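Local atomic coordinates of extracellular solute-binding protein, family 3 (Methylophaga aminisulfidivorans MP, PDB entry 5SV6), a protein that is of unknown function but has the architecture of a periplasmic solute-binding protein and is probably associated with the methanol dehydrogenase system. Residues L199-V204 with V228-V233; D88-F93 with V193-D198; A71-D76 with H273-K278; F93-K98 with P115-S120; I156-P161 with N177-L182. One frame throughout, in Å; residues are numbered along the deposited sequence.

Contact 1 of 5, residues L199-V204 with V228-V233; sequences LLVSEV and VPLKMV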
# COMPACT_ATOMS: atom_id res chain seq x y z
N LEU A 199 -6.01 -1.34 11.71
CA LEU A 199 -5.93 -0.59 12.96
C LEU A 199 -6.10 0.92 12.72
O LEU A 199 -6.83 1.61 13.44
CB LEU A 199 -4.57 -0.85 13.62
CG LEU A 199 -4.24 0.05 14.82
CD1 LEU A 199 -5.22 -0.20 15.96
CD2 LEU A 199 -2.79 -0.11 15.26
N LEU A 200 -5.42 1.44 11.70
CA LEU A 200 -5.50 2.87 11.42
C LEU A 200 -6.91 3.30 11.00
O LEU A 200 -7.40 4.33 11.43
CB LEU A 200 -4.45 3.30 10.38
CG LEU A 200 -3.00 3.02 10.78
CD1 LEU A 200 -2.02 3.51 9.72
CD2 LEU A 200 -2.69 3.70 12.09
N VAL A 201 -7.57 2.49 10.17
CA VAL A 201 -8.95 2.79 9.81
C VAL A 201 -9.85 2.75 11.05
O VAL A 201 -10.72 3.61 11.24
CB VAL A 201 -9.47 1.85 8.70
CG1 VAL A 201 -10.95 2.11 8.43
CG2 VAL A 201 -8.65 2.06 7.43
N SER A 202 -9.62 1.76 11.91
CA SER A 202 -10.39 1.60 13.14
C SER A 202 -10.30 2.81 14.06
O SER A 202 -11.26 3.14 14.76
CB SER A 202 -9.95 0.34 13.87
OG SER A 202 -10.45 -0.80 13.20
N GLU A 203 -9.14 3.47 14.07
CA GLU A 203 -8.93 4.66 14.89
C GLU A 203 -9.84 5.81 14.45
O GLU A 203 -10.28 6.61 15.27
CB GLU A 203 -7.47 5.11 14.79
CG GLU A 203 -6.50 4.19 15.50
CD GLU A 203 -6.68 4.23 17.01
OE1 GLU A 203 -6.37 5.28 17.61
OE2 GLU A 203 -7.14 3.23 17.58
N VAL A 204 -10.10 5.89 13.15
CA VAL A 204 -11.03 6.89 12.63
C VAL A 204 -12.46 6.52 13.02
O VAL A 204 -13.22 7.36 13.50
CB VAL A 204 -10.93 7.03 11.10
CG1 VAL A 204 -11.94 8.08 10.59
CG2 VAL A 204 -9.50 7.39 10.69
N VAL A 228 -18.99 2.63 10.74
CA VAL A 228 -19.60 3.94 10.50
C VAL A 228 -19.17 4.41 9.11
O VAL A 228 -18.07 4.09 8.67
CB VAL A 228 -19.19 4.99 11.55
CG1 VAL A 228 -19.80 4.66 12.90
CG2 VAL A 228 -17.67 5.13 11.63
N PRO A 229 -20.04 5.18 8.43
CA PRO A 229 -19.73 5.55 7.05
C PRO A 229 -18.49 6.44 7.00
O PRO A 229 -18.42 7.42 7.73
CB PRO A 229 -20.97 6.35 6.61
CG PRO A 229 -22.05 5.95 7.56
CD PRO A 229 -21.36 5.68 8.86
N LEU A 230 -17.54 6.09 6.14
CA LEU A 230 -16.31 6.88 6.02
C LEU A 230 -16.18 7.44 4.61
O LEU A 230 -16.69 6.86 3.65
CB LEU A 230 -15.08 6.01 6.33
CG LEU A 230 -15.01 5.35 7.71
CD1 LEU A 230 -13.70 4.57 7.84
CD2 LEU A 230 -15.13 6.37 8.84
N LYS A 231 -15.51 8.57 4.51
CA LYS A 231 -15.11 9.09 3.22
C LYS A 231 -13.66 8.73 2.99
O LYS A 231 -12.87 8.75 3.93
CB LYS A 231 -15.27 10.62 3.18
CG LYS A 231 -16.70 11.09 2.97
CD LYS A 231 -16.72 12.52 2.42
CE LYS A 231 -16.16 12.58 1.01
NZ LYS A 231 -16.27 13.94 0.42
N MSE A 232 -13.32 8.41 1.75
CA MSE A 232 -11.93 8.21 1.36
C MSE A 232 -11.61 9.09 0.15
O MSE A 232 -12.06 8.83 -0.96
CB MSE A 232 -11.66 6.73 1.06
CG MSE A 232 -10.19 6.42 0.77
SE MSE A 232 -9.79 4.51 0.57
CE MSE A 232 -11.03 4.10 -0.87
N VAL A 233 -10.85 10.15 0.39
CA VAL A 233 -10.55 11.13 -0.64
C VAL A 233 -9.10 10.99 -1.06
O VAL A 233 -8.20 11.25 -0.27
CB VAL A 233 -10.81 12.56 -0.12
CG1 VAL A 233 -10.46 13.59 -1.19
CG2 VAL A 233 -12.27 12.71 0.31
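Leu230 drives its forked end against two valines on one side of helix 197-206, each methyl of the fork meeting a different valine. Leu230 CD1 lies 3.7 Å from Val201 CG1, and Leu230 CD2 lies 4.0 Å from Val204 CG1. In both pairs the side chains cross obliquely, so the methyls meet without any branch running alongside its partner. Val201 and Val204 are three residues apart and therefore lie on nearly the same side of the helix. With CG1 anti to the backbone N (chi1 175° in Val201, 180° in Val204), both offer the same branch. On the strand side the CG of the leucine points away from its own carbonyl carbon, and chi2 of -178° sends CD1 on anti to CA, with CD2 forking off to the side. The side chains bridge the distance between backbones whose nearest CA atoms, those of Val204 and Leu230, are 8.5 Å apart.

The contact packs helix 197-206 against the start of strand 230-234, within one lobe of the two-lobed solute-binding fold. That strand is hydrogen-bonded antiparallel to strand 118-133, Lys231 pairing through its backbone with Tyr132. Helix 216-224 adds to the apolar cluster: Val223 also touches Leu230, while Ala219 and Tyr222 touch Val201. Val204 also touches Ala212 of strand 211-215.

Aliphatic carbon meets aliphatic carbon throughout, and both valines are buried. The attraction here is consequently dispersion and the exclusion of water, without directional bonds, and the fit depends on the shape of the leucine fork against the paired valine methyls.

Contact 2 of 5, residues D88-F93 with V193-D198; sequences DKAAIF and VRYAPD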
# COMPACT_ATOMS: atom_id res chain seq x y z
N ASP A 88 8.13 -14.58 6.74
CA ASP A 88 7.55 -14.27 8.03
C ASP A 88 7.77 -12.81 8.37
O ASP A 88 7.28 -12.31 9.38
CB ASP A 88 8.17 -15.15 9.11
CG ASP A 88 8.02 -16.61 8.81
OD1 ASP A 88 6.86 -17.09 8.83
OD2 ASP A 88 9.04 -17.28 8.54
N LYS A 89 8.54 -12.13 7.53
CA LYS A 89 8.78 -10.71 7.70
C LYS A 89 7.72 -9.89 6.96
O LYS A 89 6.95 -10.43 6.16
CB LYS A 89 10.18 -10.34 7.19
CG LYS A 89 11.34 -11.11 7.83
CD LYS A 89 11.78 -10.48 9.14
CE LYS A 89 12.53 -9.17 8.93
NZ LYS A 89 14.00 -9.36 8.72
N ALA A 90 7.69 -8.59 7.24
CA ALA A 90 6.77 -7.68 6.58
C ALA A 90 7.06 -7.68 5.09
O ALA A 90 8.19 -7.94 4.69
CB ALA A 90 6.94 -6.29 7.16
N ALA A 91 6.06 -7.37 4.27
CA ALA A 91 6.21 -7.40 2.81
C ALA A 91 7.29 -6.44 2.30
O ALA A 91 7.89 -6.67 1.25
CB ALA A 91 4.87 -7.12 2.11
N ILE A 92 7.55 -5.38 3.05
CA ILE A 92 8.59 -4.42 2.64
C ILE A 92 9.97 -5.08 2.51
O ILE A 92 10.84 -4.55 1.81
CB ILE A 92 8.62 -3.17 3.59
CG1 ILE A 92 9.41 -2.02 2.96
CG2 ILE A 92 9.18 -3.54 4.96
CD1 ILE A 92 9.41 -0.74 3.80
N PHE A 93 10.17 -6.24 3.13
CA PHE A 93 11.43 -7.00 3.04
C PHE A 93 11.48 -8.08 1.96
O PHE A 93 12.49 -8.79 1.84
CB PHE A 93 11.76 -7.66 4.39
CG PHE A 93 12.00 -6.69 5.50
CD1 PHE A 93 11.10 -6.59 6.55
CD2 PHE A 93 13.10 -5.85 5.48
CE1 PHE A 93 11.31 -5.69 7.58
CE2 PHE A 93 13.32 -4.94 6.50
CZ PHE A 93 12.42 -4.86 7.55
N VAL A 193 7.99 -7.48 12.72
CA VAL A 193 7.19 -6.29 12.97
C VAL A 193 6.01 -6.26 12.00
O VAL A 193 6.18 -5.91 10.83
CB VAL A 193 8.05 -5.04 12.78
CG1 VAL A 193 7.28 -3.80 13.17
CG2 VAL A 193 9.34 -5.17 13.58
N ARG A 194 4.83 -6.63 12.48
CA ARG A 194 3.67 -6.71 11.59
C ARG A 194 3.02 -5.34 11.28
O ARG A 194 2.98 -4.46 12.14
CB ARG A 194 2.64 -7.74 12.09
CG ARG A 194 2.02 -7.45 13.45
CD ARG A 194 1.08 -8.58 13.87
NE ARG A 194 0.23 -9.05 12.77
CZ ARG A 194 -1.02 -8.66 12.55
NH1 ARG A 194 -1.60 -7.77 13.34
NH2 ARG A 194 -1.70 -9.16 11.52
N TYR A 195 2.55 -5.20 10.04
CA TYR A 195 1.90 -3.99 9.53
C TYR A 195 0.40 -4.25 9.50
O TYR A 195 -0.05 -5.12 8.76
CB TYR A 195 2.31 -3.77 8.07
CG TYR A 195 3.41 -2.78 7.78
CD1 TYR A 195 4.74 -3.19 7.70
CD2 TYR A 195 3.13 -1.44 7.51
CE1 TYR A 195 5.76 -2.30 7.40
CE2 TYR A 195 4.14 -0.54 7.21
CZ TYR A 195 5.46 -0.97 7.16
OH TYR A 195 6.48 -0.09 6.87
N ALA A 196 -0.38 -3.49 10.27
CA ALA A 196 -1.84 -3.66 10.24
C ALA A 196 -2.60 -2.36 9.97
O ALA A 196 -3.00 -1.65 10.90
CB ALA A 196 -2.33 -4.31 11.55
N PRO A 197 -2.84 -2.04 8.68
CA PRO A 197 -3.56 -0.81 8.34
C PRO A 197 -5.02 -0.77 8.80
O PRO A 197 -5.59 0.32 8.93
CB PRO A 197 -3.49 -0.78 6.81
CG PRO A 197 -3.28 -2.21 6.41
CD PRO A 197 -2.40 -2.78 7.48
N ASP A 198 -5.62 -1.94 9.03
CA ASP A 198 -6.98 -1.99 9.56
C ASP A 198 -7.09 -1.30 10.94
O ASP A 198 -8.14 -0.77 11.30
CB ASP A 198 -7.46 -3.43 9.66
CG ASP A 198 -6.59 -4.27 10.56
OD1 ASP A 198 -5.38 -4.39 10.27
OD2 ASP A 198 -7.11 -4.80 11.57
O HOH W 1 9.31 -7.93 9.95
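Val193 meets Ala90 through its backbone: its carbonyl O lies 3.8 Å from Ala90 CB. A water joins the same two residues, accepting from Val193 N at 3.1 Å and from Ala90 N at 3.2 Å, so two backbone N-H groups from separate parts of the chain share one oxygen. The nearest pair of CA atoms across the contact is that of Arg194 and Ala90, 6.0 Å apart, but the arginine side chain leads off to a salt bridge with Asp54. The segments belong to different lobes of the periplasmic-binding-protein fold: 88-93 follows strand 82-87 in one, while 193-198 runs into helix 197-206 of the other. This placement is consistent with a contact across the cleft between lobes, the region in which solute-binding relatives hold their ligands; none is implied here.

Tyr195 provides the main side-chain contact. Ala90 CB sits at the edge of its ring, near the ring plane, 3.8 Å from Tyr195 CD1. A chi2 of 91° sets the ring plane roughly perpendicular to the plane of CA, CB and CG, and in this setting the CD1-CE1 edge is the one offered to Ala90. Farther along the ring Ile92 approaches obliquely, its CG2 4.4 Å from Tyr195 CE1 and its CD1 4.3 Å from Tyr195 OH. Glu55 lies against both Ala90 and Tyr195 and accepts a hydrogen bond from Ala91 N.

Contact 3 of 5, residues A71-D76 with H273-K278; sequences AKILAD and HKADPK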
# COMPACT_ATOMS: atom_id res chain seq x y z
N ALA A 71 -1.70 -13.08 -8.08
CA ALA A 71 -0.63 -14.03 -8.39
C ALA A 71 -1.19 -15.23 -9.14
O ALA A 71 -0.57 -15.76 -10.06
CB ALA A 71 0.06 -14.47 -7.10
N LYS A 72 -2.37 -15.67 -8.72
CA LYS A 72 -3.06 -16.79 -9.36
C LYS A 72 -3.41 -16.45 -10.81
O LYS A 72 -3.14 -17.23 -11.74
CB LYS A 72 -4.27 -17.21 -8.51
CG LYS A 72 -5.30 -18.19 -9.11
CD LYS A 72 -4.70 -19.32 -9.91
CE LYS A 72 -3.65 -20.12 -9.16
NZ LYS A 72 -2.48 -20.29 -10.09
N ILE A 73 -3.99 -15.27 -11.02
CA ILE A 73 -4.25 -14.79 -12.37
C ILE A 73 -2.97 -14.74 -13.21
O ILE A 73 -2.95 -15.23 -14.34
CB ILE A 73 -4.90 -13.39 -12.33
CG1 ILE A 73 -6.30 -13.48 -11.71
CG2 ILE A 73 -4.97 -12.79 -13.72
CD1 ILE A 73 -6.96 -12.14 -11.48
N LEU A 74 -1.91 -14.18 -12.65
CA LEU A 74 -0.65 -14.06 -13.40
C LEU A 74 -0.08 -15.43 -13.78
O LEU A 74 0.36 -15.64 -14.92
CB LEU A 74 0.38 -13.24 -12.60
CG LEU A 74 1.75 -13.02 -13.25
CD1 LEU A 74 1.63 -12.31 -14.62
CD2 LEU A 74 2.66 -12.23 -12.29
N ALA A 75 -0.10 -16.38 -12.84
CA ALA A 75 0.43 -17.71 -13.12
C ALA A 75 -0.42 -18.47 -14.15
O ALA A 75 0.11 -19.11 -15.07
CB ALA A 75 0.58 -18.52 -11.85
N ASP A 76 -1.75 -18.40 -13.99
CA ASP A 76 -2.68 -19.03 -14.93
C ASP A 76 -2.46 -18.50 -16.35
O ASP A 76 -2.41 -19.26 -17.31
CB ASP A 76 -4.14 -18.77 -14.53
CG ASP A 76 -4.59 -19.60 -13.33
OD1 ASP A 76 -3.85 -20.50 -12.90
OD2 ASP A 76 -5.71 -19.34 -12.83
N HIS A 273 -0.83 -7.61 -19.83
CA HIS A 273 -1.70 -7.02 -20.83
C HIS A 273 -2.88 -7.96 -21.14
O HIS A 273 -4.04 -7.54 -21.18
CB HIS A 273 -0.90 -6.68 -22.09
CG HIS A 273 -1.68 -5.87 -23.08
ND1 HIS A 273 -2.13 -6.39 -24.28
CD2 HIS A 273 -2.10 -4.58 -23.05
CE1 HIS A 273 -2.80 -5.46 -24.94
NE2 HIS A 273 -2.79 -4.35 -24.21
N LYS A 274 -2.58 -9.25 -21.31
CA LYS A 274 -3.62 -10.24 -21.62
C LYS A 274 -4.68 -10.34 -20.54
O LYS A 274 -5.87 -10.43 -20.82
CB LYS A 274 -3.00 -11.62 -21.86
CG LYS A 274 -2.84 -11.97 -23.33
CD LYS A 274 -2.73 -13.49 -23.56
CE LYS A 274 -1.31 -13.96 -23.33
NZ LYS A 274 -1.13 -15.43 -23.54
N ALA A 275 -4.24 -10.32 -19.28
CA ALA A 275 -5.14 -10.55 -18.16
C ALA A 275 -5.66 -9.26 -17.56
O ALA A 275 -6.28 -9.27 -16.50
CB ALA A 275 -4.45 -11.37 -17.10
N ASP A 276 -5.41 -8.14 -18.23
CA ASP A 276 -5.77 -6.84 -17.67
C ASP A 276 -7.21 -6.72 -17.14
O ASP A 276 -7.41 -6.19 -16.06
CB ASP A 276 -5.45 -5.69 -18.62
CG ASP A 276 -5.62 -4.35 -17.96
OD1 ASP A 276 -4.96 -4.11 -16.93
OD2 ASP A 276 -6.44 -3.55 -18.44
N PRO A 277 -8.22 -7.23 -17.89
CA PRO A 277 -9.57 -7.07 -17.33
C PRO A 277 -9.74 -7.82 -16.01
O PRO A 277 -10.37 -7.26 -15.11
CB PRO A 277 -10.47 -7.67 -18.42
CG PRO A 277 -9.69 -7.49 -19.69
CD PRO A 277 -8.25 -7.70 -19.29
N LYS A 278 -9.18 -9.02 -15.88
CA LYS A 278 -9.30 -9.82 -14.66
C LYS A 278 -8.54 -9.18 -13.50
O LYS A 278 -9.00 -9.20 -12.36
CB LYS A 278 -8.72 -11.22 -14.87
CG LYS A 278 -9.39 -12.07 -15.94
CD LYS A 278 -8.60 -13.37 -16.12
CE LYS A 278 -9.09 -14.17 -17.32
NZ LYS A 278 -10.48 -14.61 -17.14
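This is a small apolar packing joint between helix 66-77 and the bend that separates helices 262-274 and 276-286, on the outside of one lobe. Helix 66-77 belongs to the beta-alpha-beta crossover linking the neighbouring parallel strands 47-52 and 82-87. Its inner side, with Leu74 and Ala75, lies on the sheet residues Leu47 and Leu82, while Ile73 turns to the C-terminal helices.

Ile73 makes the whole contact from its side, using both branches. The short branch, CG2, meets Ala275 CB at 3.7 Å; the long branch ends in CD1, 3.7 Å from the carbonyl O of Lys278 and 3.9 Å from Lys278 CB. The split follows from chi1, -66°, which sets CG2 anti to the backbone N and swings CG1 round beside that N. Ala275 occupies the N-cap position of helix 276-286; its methyl faces Ile73, and the CA atoms of Ile73 and Ala275 are 7.2 Å apart. Lys278 touches through the base of its chain, whose charged end leads away. Outside the segments, Ile279 and Val282 also pack on Ile73, and Thr77 leans on Ala275.

Charges stay on the flanks. One helical turn links Lys72 NZ to Asp76 OD1 at 3.1 Å, the ammonium lying above the carboxylate plane, 52° out of it; Asp276 pairs with Lys280. With these ion pairs formed within each partner, the joint itself rests mainly on van der Waals and hydrophobic packing, with one methyl against a backbone carbonyl, at a partly buried place.

Contact 4 of 5, residues F93-K98 with P115-S120; sequences FLVTEK and PRVATS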
# COMPACT_ATOMS: atom_id res chain seq x y z
N PHE A 93 10.17 -6.24 3.13
CA PHE A 93 11.43 -7.00 3.04
C PHE A 93 11.48 -8.08 1.96
O PHE A 93 12.49 -8.79 1.84
CB PHE A 93 11.76 -7.66 4.39
CG PHE A 93 12.00 -6.69 5.50
CD1 PHE A 93 11.10 -6.59 6.55
CD2 PHE A 93 13.10 -5.85 5.48
CE1 PHE A 93 11.31 -5.69 7.58
CE2 PHE A 93 13.32 -4.94 6.50
CZ PHE A 93 12.42 -4.86 7.55
N LEU A 94 10.42 -8.23 1.19
CA LEU A 94 10.36 -9.29 0.19
C LEU A 94 11.44 -9.16 -0.89
O LEU A 94 12.00 -10.14 -1.35
CB LEU A 94 8.99 -9.31 -0.48
CG LEU A 94 7.85 -9.84 0.39
CD1 LEU A 94 6.54 -9.73 -0.37
CD2 LEU A 94 8.14 -11.29 0.74
N VAL A 95 11.71 -7.92 -1.28
CA VAL A 95 12.67 -7.66 -2.34
C VAL A 95 14.09 -8.01 -1.88
O VAL A 95 14.80 -8.75 -2.54
CB VAL A 95 12.61 -6.20 -2.80
CG1 VAL A 95 13.85 -5.83 -3.62
CG2 VAL A 95 11.32 -5.94 -3.58
N THR A 96 14.49 -7.49 -0.72
CA THR A 96 15.87 -7.62 -0.28
C THR A 96 16.22 -8.97 0.34
O THR A 96 17.35 -9.43 0.22
CB THR A 96 16.23 -6.52 0.72
OG1 THR A 96 15.29 -6.53 1.80
CG2 THR A 96 16.18 -5.17 0.05
N GLU A 97 15.26 -9.60 1.00
CA GLU A 97 15.56 -10.85 1.71
C GLU A 97 15.16 -12.11 0.94
O GLU A 97 15.60 -13.20 1.26
CB GLU A 97 14.95 -10.83 3.11
CG GLU A 97 15.34 -9.58 3.90
CD GLU A 97 15.39 -9.81 5.40
OE1 GLU A 97 16.14 -10.70 5.84
OE2 GLU A 97 14.67 -9.09 6.14
N LYS A 98 14.31 -11.96 -0.07
CA LYS A 98 13.86 -13.12 -0.82
C LYS A 98 14.24 -13.05 -2.30
O LYS A 98 15.04 -13.86 -2.79
CB LYS A 98 12.35 -13.31 -0.64
CG LYS A 98 11.95 -13.91 0.70
CD LYS A 98 12.50 -15.33 0.83
CE LYS A 98 11.87 -16.10 1.99
NZ LYS A 98 12.36 -15.61 3.30
N PRO A 115 14.64 1.10 -8.18
CA PRO A 115 16.00 0.95 -8.71
C PRO A 115 16.62 -0.42 -8.45
O PRO A 115 17.60 -0.78 -9.11
CB PRO A 115 16.79 2.03 -7.96
CG PRO A 115 15.75 3.01 -7.50
CD PRO A 115 14.56 2.17 -7.17
N ARG A 116 16.06 -1.16 -7.51
CA ARG A 116 16.66 -2.39 -7.02
C ARG A 116 16.39 -3.59 -7.92
O ARG A 116 17.03 -4.63 -7.78
CB ARG A 116 16.16 -2.68 -5.61
CG ARG A 116 16.53 -1.60 -4.58
CD ARG A 116 15.80 -1.82 -3.26
NE ARG A 116 14.35 -1.87 -3.44
CZ ARG A 116 13.50 -2.36 -2.55
NH1 ARG A 116 13.94 -2.85 -1.41
NH2 ARG A 116 12.20 -2.37 -2.81
N VAL A 117 15.43 -3.44 -8.82
CA VAL A 117 14.86 -4.57 -9.54
C VAL A 117 14.47 -4.14 -10.94
O VAL A 117 14.53 -2.95 -11.27
CB VAL A 117 13.60 -5.10 -8.81
CG1 VAL A 117 13.96 -5.78 -7.50
CG2 VAL A 117 12.61 -3.96 -8.56
N ALA A 118 14.08 -5.09 -11.79
CA ALA A 118 13.37 -4.72 -13.02
C ALA A 118 11.88 -4.69 -12.72
O ALA A 118 11.37 -5.55 -11.98
CB ALA A 118 13.69 -5.69 -14.16
N THR A 119 11.17 -3.70 -13.26
CA THR A 119 9.74 -3.58 -12.99
C THR A 119 8.93 -3.73 -14.28
O THR A 119 9.34 -3.27 -15.35
CB THR A 119 9.38 -2.24 -12.31
OG1 THR A 119 10.02 -1.17 -13.00
CG2 THR A 119 9.82 -2.24 -10.85
N SER A 120 7.78 -4.36 -14.16
CA SER A 120 6.91 -4.59 -15.30
C SER A 120 6.25 -3.27 -15.70
O SER A 120 6.36 -2.27 -14.98
CB SER A 120 5.81 -5.57 -14.89
OG SER A 120 4.89 -4.93 -14.02
O HOH W 2 12.83 -5.29 0.49
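The guanidinium of Arg116 lies flat against Val95, whose CG1 meets the centre of one face, 3.6 Å from Arg116 CZ. Val95 CG2 is on that same side of the plane, 3.8 Å from Arg116 NH2. The valine is set for this by chi1, 165°, which puts CG1 anti to the backbone N and against the guanidinium; the arginine chain, otherwise extended, bends at chi3 (-56°) to lay its head down. Thr96 approaches differently: its CG2 is 3.5 Å from Arg116 NH1, neither squarely over the plane nor at its rim. Val117 then adds a methyl contact from the 115-120 segment, CG1 to Val95 CG1 at 3.9 Å, so that one branch of Val95 serves two partners.

A water spans the polar margin, accepting from Thr96 N at 3.0 Å and from Arg116 NH1 at 3.3 Å. Thr96 belongs to the first turn of helix 94-99, where backbone N-H groups commonly look outside the helix for acceptors. The other terminal nitrogen, NH2, is engaged in a salt bridge with Asp114. Val110 of strand 106-111 backs Val95, and Ala256 of strand 247-257 lies against Val117. The contact thus joins the helix that carries the chain from strand 82-87 to strand 106-111 with the approach to strand 118-133.

A guanidinium hydrates poorly over its faces and bonds through its N-H groups. Here the valine takes a face while the water and Asp114 meet the N-H groups, so apolar packing and charge pairing are satisfied together.

Contact 5 of 5, residues I156-P161 with N177-L182; sequences IVPGSP and NYTMSL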
# COMPACT_ATOMS: atom_id res chain seq x y z
N ILE A 156 -1.36 7.93 10.64
CA ILE A 156 -0.49 7.79 9.47
C ILE A 156 0.63 6.77 9.66
O ILE A 156 0.92 6.33 10.78
CB ILE A 156 0.16 9.13 9.07
CG1 ILE A 156 1.16 9.59 10.15
CG2 ILE A 156 -0.92 10.20 8.80
CD1 ILE A 156 2.18 10.58 9.65
N VAL A 157 1.28 6.41 8.56
CA VAL A 157 2.42 5.51 8.59
C VAL A 157 3.72 6.30 8.46
O VAL A 157 3.91 7.05 7.49
CB VAL A 157 2.34 4.46 7.45
CG1 VAL A 157 3.54 3.53 7.48
CG2 VAL A 157 1.04 3.67 7.55
N PRO A 158 4.62 6.16 9.43
CA PRO A 158 5.90 6.88 9.40
C PRO A 158 6.73 6.49 8.18
O PRO A 158 6.68 5.34 7.76
CB PRO A 158 6.59 6.42 10.69
CG PRO A 158 5.47 5.98 11.59
CD PRO A 158 4.46 5.37 10.67
N GLY A 159 7.45 7.45 7.61
CA GLY A 159 8.26 7.20 6.43
C GLY A 159 7.50 7.29 5.12
O GLY A 159 8.08 7.12 4.04
N SER A 160 6.19 7.54 5.22
CA SER A 160 5.35 7.68 4.03
C SER A 160 5.24 9.17 3.67
O SER A 160 5.61 10.03 4.47
CB SER A 160 3.97 7.05 4.28
OG SER A 160 3.26 7.78 5.27
N PRO A 161 4.71 9.49 2.47
CA PRO A 161 4.51 10.91 2.14
C PRO A 161 3.60 11.62 3.15
O PRO A 161 3.69 12.84 3.28
CB PRO A 161 3.82 10.87 0.77
CG PRO A 161 4.21 9.54 0.19
CD PRO A 161 4.31 8.61 1.36
N ASN A 177 3.65 11.21 19.46
CA ASN A 177 3.30 10.23 20.49
C ASN A 177 2.10 9.36 20.08
O ASN A 177 2.12 8.15 20.26
CB ASN A 177 3.05 10.89 21.85
CG ASN A 177 4.28 11.57 22.40
OD1 ASN A 177 5.41 11.26 22.01
ND2 ASN A 177 4.08 12.51 23.32
N TYR A 178 1.07 9.98 19.51
CA TYR A 178 -0.06 9.22 18.99
C TYR A 178 0.35 8.18 17.94
O TYR A 178 -0.03 7.02 18.03
CB TYR A 178 -1.12 10.16 18.42
CG TYR A 178 -2.30 9.40 17.85
CD1 TYR A 178 -3.04 8.54 18.65
CD2 TYR A 178 -2.66 9.53 16.52
CE1 TYR A 178 -4.11 7.84 18.15
CE2 TYR A 178 -3.74 8.83 16.00
CZ TYR A 178 -4.46 7.98 16.83
OH TYR A 178 -5.53 7.28 16.33
N THR A 179 1.13 8.60 16.95
CA THR A 179 1.60 7.72 15.87
C THR A 179 2.44 6.55 16.39
O THR A 179 2.30 5.40 15.93
CB THR A 179 2.45 8.52 14.85
OG1 THR A 179 1.65 9.56 14.27
CG2 THR A 179 2.97 7.62 13.75
N MSE A 180 3.31 6.84 17.36
CA MSE A 180 4.16 5.82 17.96
C MSE A 180 3.39 4.83 18.85
O MSE A 180 3.91 3.77 19.19
CB MSE A 180 5.26 6.47 18.79
CG MSE A 180 6.28 7.22 17.98
SE MSE A 180 7.11 6.11 16.59
CE MSE A 180 6.19 6.80 15.03
N SER A 181 2.18 5.19 19.25
CA SER A 181 1.33 4.30 20.04
C SER A 181 0.65 3.27 19.14
O SER A 181 0.06 2.30 19.62
CB SER A 181 0.27 5.08 20.82
OG SER A 181 -0.82 5.49 20.00
N LEU A 182 0.72 3.50 17.82
CA LEU A 182 0.02 2.66 16.85
C LEU A 182 0.94 1.77 16.02
O LEU A 182 0.56 0.66 15.66
CB LEU A 182 -0.81 3.51 15.88
CG LEU A 182 -1.96 4.34 16.46
CD1 LEU A 182 -2.51 5.30 15.42
CD2 LEU A 182 -3.06 3.43 16.99
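Pro158 CG is the meeting point, with Met180 CE 3.6 Å away and Thr179 CG2 3.7 Å away. The selenomethionine side chain runs past the proline in the opposite direction, folded at chi2 (-56°) and bent again about the bond to SE, so that its terminal methyl curls back over the loop. Thr179 CG2 also lies 3.8 Å from the carbonyl O of Ile156, while Ile156 CG1 passes Thr179 OG1 at 4.1 Å. That hydroxyl has its polar partner one turn back in its own helix, the carbonyl of Asn175. With OG1 committed there, chi1 of -61° leaves the methyl anti to the backbone N and facing the proline.

The next shell shapes the loop. Val157 to Ser160 form a type II beta turn with Pro158 and Gly159 at its corners; the glycine takes the positive phi, 84°, that this turn requires. Gly159 N reaches Glu163, and Ser160 stands at the N-cap of helix 161-168. On the other segment, Tyr178 O accepts from Ser181 OG at 2.6 Å and from Ser181 N at 3.1 Å. The contact so ties the turn after strand 154-156 to the C-terminal part of helix 172-180.

The segments meet mostly through aliphatic carbons, with one methyl against a carbonyl, while the hydroxyls of Thr179 and Ser181 bond to carbonyls of their own segment or the turn before it; cohesion across the contact is therefore chiefly van der Waals.

Contacts 3 and 4 lie in one lobe, contacts 1 and 5 in the other, and contact 2 bridges them. Contacts 3 and 5 are farthest apart, about 35 Å between centres; contacts 1 and 4, 31 Å apart, both reach the large mixed sheet, through neighbouring strands 230-234 and 118-133. Contacts 1 and 2 share helix 197-206, their centres 20 Å apart. Along the chain the contacts close in the order 4, 5, 2, 1, 3, so early and late parts of the chain meet in the first lobe. Contact 2 adjoins contact 4 through Phe93 and the Lys89-Glu97 salt bridge, and contact 5 through Tyr195 on Val157. Contacts 1 and 5 meet at Leu182 and by a probable Glu203-Tyr178 hydrogen bond.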